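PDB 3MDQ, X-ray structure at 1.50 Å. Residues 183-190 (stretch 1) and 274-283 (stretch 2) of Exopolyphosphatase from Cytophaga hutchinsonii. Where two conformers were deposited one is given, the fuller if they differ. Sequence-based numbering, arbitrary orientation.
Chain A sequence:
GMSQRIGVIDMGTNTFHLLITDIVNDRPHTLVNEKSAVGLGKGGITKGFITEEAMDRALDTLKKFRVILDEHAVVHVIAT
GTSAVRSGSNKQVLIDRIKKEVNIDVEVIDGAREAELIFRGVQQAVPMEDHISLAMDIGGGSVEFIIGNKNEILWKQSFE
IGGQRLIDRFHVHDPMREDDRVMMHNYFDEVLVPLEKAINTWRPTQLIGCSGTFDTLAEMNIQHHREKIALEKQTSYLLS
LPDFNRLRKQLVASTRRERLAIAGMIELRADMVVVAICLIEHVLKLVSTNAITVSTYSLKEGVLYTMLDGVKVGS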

# COMPACT_ATOMS: atom_id res chain seq x y z
N MSE A 183 -18.70 -2.72 -14.94
CA MSE A 183 -17.39 -2.64 -15.58
C MSE A 183 -16.29 -3.11 -14.63
O MSE A 183 -15.41 -3.91 -15.00
CB MSE A 183 -17.14 -1.19 -16.02
CG MSE A 183 -15.70 -0.78 -16.31
SE MSE A 183 -15.67 1.03 -16.97
CE MSE A 183 -15.74 1.88 -15.29
N MSE A 184 -16.30 -2.61 -13.39
CA MSE A 184 -15.17 -2.91 -12.50
C MSE A 184 -15.16 -4.36 -12.02
O MSE A 184 -14.13 -5.05 -12.02
CB MSE A 184 -15.09 -1.94 -11.29
CG MSE A 184 -14.88 -0.47 -11.64
SE MSE A 184 -13.45 -0.18 -12.90
CE MSE A 184 -12.05 -1.13 -12.03
N HIS A 185 -16.33 -4.86 -11.68
CA HIS A 185 -16.41 -6.24 -11.22
C HIS A 185 -16.22 -7.26 -12.34
O HIS A 185 -15.76 -8.40 -12.11
CB HIS A 185 -17.70 -6.48 -10.43
CG HIS A 185 -17.71 -5.80 -9.09
ND1 HIS A 185 -16.96 -6.27 -8.02
CD2 HIS A 185 -18.32 -4.68 -8.66
CE1 HIS A 185 -17.12 -5.45 -7.00
NE2 HIS A 185 -17.95 -4.49 -7.35
N ASN A 186 -16.60 -6.89 -13.56
CA ASN A 186 -16.26 -7.73 -14.70
C ASN A 186 -14.76 -7.79 -14.91
O ASN A 186 -14.19 -8.85 -15.16
CB ASN A 186 -16.94 -7.19 -15.95
CG ASN A 186 -16.65 -8.04 -17.18
OD1 ASN A 186 -17.09 -9.18 -17.26
ND2 ASN A 186 -15.96 -7.45 -18.16
N TYR A 187 -14.11 -6.66 -14.82
CA TYR A 187 -12.64 -6.63 -14.94
C TYR A 187 -11.99 -7.44 -13.84
O TYR A 187 -11.08 -8.24 -14.09
CB TYR A 187 -12.11 -5.23 -14.93
CG TYR A 187 -10.62 -5.10 -15.03
CD1 TYR A 187 -9.94 -5.53 -16.15
CD2 TYR A 187 -9.87 -4.54 -14.01
CE1 TYR A 187 -8.57 -5.40 -16.27
CE2 TYR A 187 -8.51 -4.40 -14.14
CZ TYR A 187 -7.87 -4.83 -15.25
OH TYR A 187 -6.50 -4.70 -15.39
N PHE A 188 -12.44 -7.24 -12.61
CA PHE A 188 -11.88 -8.03 -11.50
C PHE A 188 -12.08 -9.55 -11.67
O PHE A 188 -11.16 -10.33 -11.37
CB PHE A 188 -12.41 -7.56 -10.14
CG PHE A 188 -12.09 -6.11 -9.78
CD1 PHE A 188 -10.90 -5.49 -10.18
CD2 PHE A 188 -12.99 -5.39 -9.00
CE1 PHE A 188 -10.66 -4.18 -9.83
CE2 PHE A 188 -12.72 -4.09 -8.63
CZ PHE A 188 -11.58 -3.49 -9.05
N ASP A 189 -13.25 -9.95 -12.17
CA ASP A 189 -13.51 -11.34 -12.51
C ASP A 189 -12.43 -11.89 -13.45
O ASP A 189 -12.00 -13.03 -13.30
CB ASP A 189 -14.84 -11.51 -13.21
CG ASP A 189 -16.05 -11.44 -12.30
OD1 ASP A 189 -15.92 -11.52 -11.06
OD2 ASP A 189 -17.17 -11.30 -12.84
N GLU A 190 -12.02 -11.11 -14.44
CA GLU A 190 -11.03 -11.56 -15.42
C GLU A 190 -9.61 -11.61 -14.82
O GLU A 190 -8.86 -12.56 -15.09
CB GLU A 190 -11.07 -10.64 -16.65
CG GLU A 190 -12.36 -10.74 -17.47
CD GLU A 190 -12.65 -12.15 -17.96
OE1 GLU A 190 -11.72 -12.77 -18.48
OE2 GLU A 190 -13.77 -12.64 -17.74
N VAL A 274 -12.67 5.03 -4.50
CA VAL A 274 -13.93 4.33 -4.83
C VAL A 274 -13.66 2.99 -5.59
O VAL A 274 -14.21 1.93 -5.25
CB VAL A 274 -14.89 5.22 -5.60
CG1 VAL A 274 -16.23 4.44 -5.80
CG2 VAL A 274 -15.13 6.56 -4.84
N VAL A 275 -12.76 3.01 -6.58
CA VAL A 275 -12.39 1.75 -7.21
C VAL A 275 -11.70 0.80 -6.25
O VAL A 275 -11.89 -0.42 -6.31
CB VAL A 275 -11.58 1.96 -8.53
CG1 VAL A 275 -12.47 2.68 -9.58
CG2 VAL A 275 -10.28 2.73 -8.33
N ALA A 276 -10.93 1.35 -5.31
CA ALA A 276 -10.31 0.54 -4.29
C ALA A 276 -11.36 -0.16 -3.42
O ALA A 276 -11.22 -1.36 -3.14
CB ALA A 276 -9.34 1.41 -3.45
N ILE A 277 -12.38 0.59 -2.97
CA ILE A 277 -13.43 -0.04 -2.13
C ILE A 277 -14.22 -1.08 -2.92
O ILE A 277 -14.66 -2.08 -2.35
CB ILE A 277 -14.36 0.98 -1.36
CG1 ILE A 277 -14.38 0.61 0.15
CG2 ILE A 277 -15.79 0.84 -1.82
CD1 ILE A 277 -14.70 1.67 1.07
N CYS A 278 -14.41 -0.89 -4.23
CA CYS A 278 -15.04 -1.90 -5.08
C CYS A 278 -14.19 -3.17 -5.10
O CYS A 278 -14.73 -4.26 -5.07
CB CYS A 278 -15.23 -1.39 -6.50
SG CYS A 278 -16.56 -0.17 -6.59
N LEU A 279 -12.88 -3.03 -5.21
CA LEU A 279 -11.98 -4.20 -5.17
C LEU A 279 -12.06 -4.92 -3.84
O LEU A 279 -12.11 -6.15 -3.80
CB LEU A 279 -10.53 -3.80 -5.47
CG LEU A 279 -9.49 -4.90 -5.46
CD1 LEU A 279 -9.89 -6.00 -6.45
CD2 LEU A 279 -8.10 -4.33 -5.77
N ILE A 280 -12.10 -4.18 -2.75
CA ILE A 280 -12.21 -4.80 -1.42
C ILE A 280 -13.52 -5.59 -1.31
O ILE A 280 -13.52 -6.74 -0.84
CB ILE A 280 -12.11 -3.75 -0.28
CG1 ILE A 280 -10.77 -3.03 -0.30
CG2 ILE A 280 -12.27 -4.47 1.10
CD1 ILE A 280 -10.73 -1.75 0.61
N GLU A 281 -14.62 -4.98 -1.75
CA GLU A 281 -15.91 -5.66 -1.74
C GLU A 281 -15.79 -6.95 -2.55
O GLU A 281 -16.20 -8.02 -2.08
CB GLU A 281 -17.02 -4.73 -2.25
CG GLU A 281 -18.37 -5.39 -2.41
CD GLU A 281 -19.11 -5.63 -1.13
OE1 GLU A 281 -18.60 -5.31 -0.05
OE2 GLU A 281 -20.24 -6.15 -1.22
N HIS A 282 -15.20 -6.86 -3.75
CA HIS A 282 -15.05 -8.03 -4.61
C HIS A 282 -14.34 -9.15 -3.88
O HIS A 282 -14.77 -10.31 -3.91
CB HIS A 282 -14.27 -7.63 -5.85
CG HIS A 282 -14.29 -8.66 -6.93
ND1 HIS A 282 -15.20 -8.60 -7.96
CD2 HIS A 282 -13.53 -9.75 -7.14
CE1 HIS A 282 -15.01 -9.65 -8.75
NE2 HIS A 282 -14.02 -10.37 -8.27
N VAL A 283 -13.24 -8.81 -3.21
CA VAL A 283 -12.45 -9.81 -2.46
C VAL A 283 -13.22 -10.37 -1.26
O VAL A 283 -13.20 -11.57 -1.00
CB VAL A 283 -11.08 -9.23 -2.04
CG1 VAL A 283 -10.29 -10.24 -1.15
CG2 VAL A 283 -10.27 -8.87 -3.30

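The two helices are joined by a hydrogen bond between imidazoles: His-185 ND1 lies 2.9 Å from His-282 ND1, with a nearly linear angle of 176°. Such a bond requires one ring to present a protonated ND1 and the other a bare one, and either could be the donor. Because each nitrogen bonds in the plane of its own ring, the two imidazoles meet rim to rim, their planes 16° apart and their centroids separated by 5.2 Å, with neither over the face of the other. It is the only hydrogen bond between the stretches.

Both segments are portions of longer helices, distant in sequence, and each is held by the usual i to i+4 backbone bonds. Their axes cross at -54° and approach to 10.2 Å. By CA position, Met-184 pairs with Cys-278, Phe-188 with Leu-279 and His-185 with His-282, the last with His-185 CA and His-282 CA 7.0 Å apart. The CA-to-CB bond of His-282 points toward the opposing helix, whereas that of His-185 points sideways and its ring swings in from an m rotamer. That ring also reaches the backbone of the partner helix, where His-185 CE1 sits 3.3 Å from Cys-278 O, a carbonyl already accepting the helical bond from His-282 N.

Phe-188 anchors the apolar part of the contact. Leu-279 CD1 stands 3.7 Å from the centroid of its ring and only 4° off the ring normal, a CH-pi contact in which the methyl group rests squarely on the aromatic face. The ring also closes on the backbone, with Phe-188 CE2 3.5 Å from Leu-279 CA, while the side chain of Cys-278 contributes a looser apolar contact, Phe-188 CE2 to Cys-278 CB at 4.3 Å. Met-184, a selenomethionine whose CA-to-CB bond points toward the other helix, brings CG to 4.5 Å from Val-275 CG1, a loose apolar contact.

His-282 links the polar and apolar parts. Phe-188 CB lies over one face of its ring, 3.6 Å from the ring centroid and 7° off the normal, and the Phe-188 ring turns its edge toward that same imidazole, with planes at 70° and centroids 5.5 Å apart. Polar atoms lie at the edge of the imidazole: beside the ND1 bond to His-185, Asp-189 OD1 approaches His-282 CE1 to 3.1 Å near the ring plane, where the carboxylate oxygen faces a polarized C-H group. Altogether the two stretches bury 422 Å² of surface, summed over both sides.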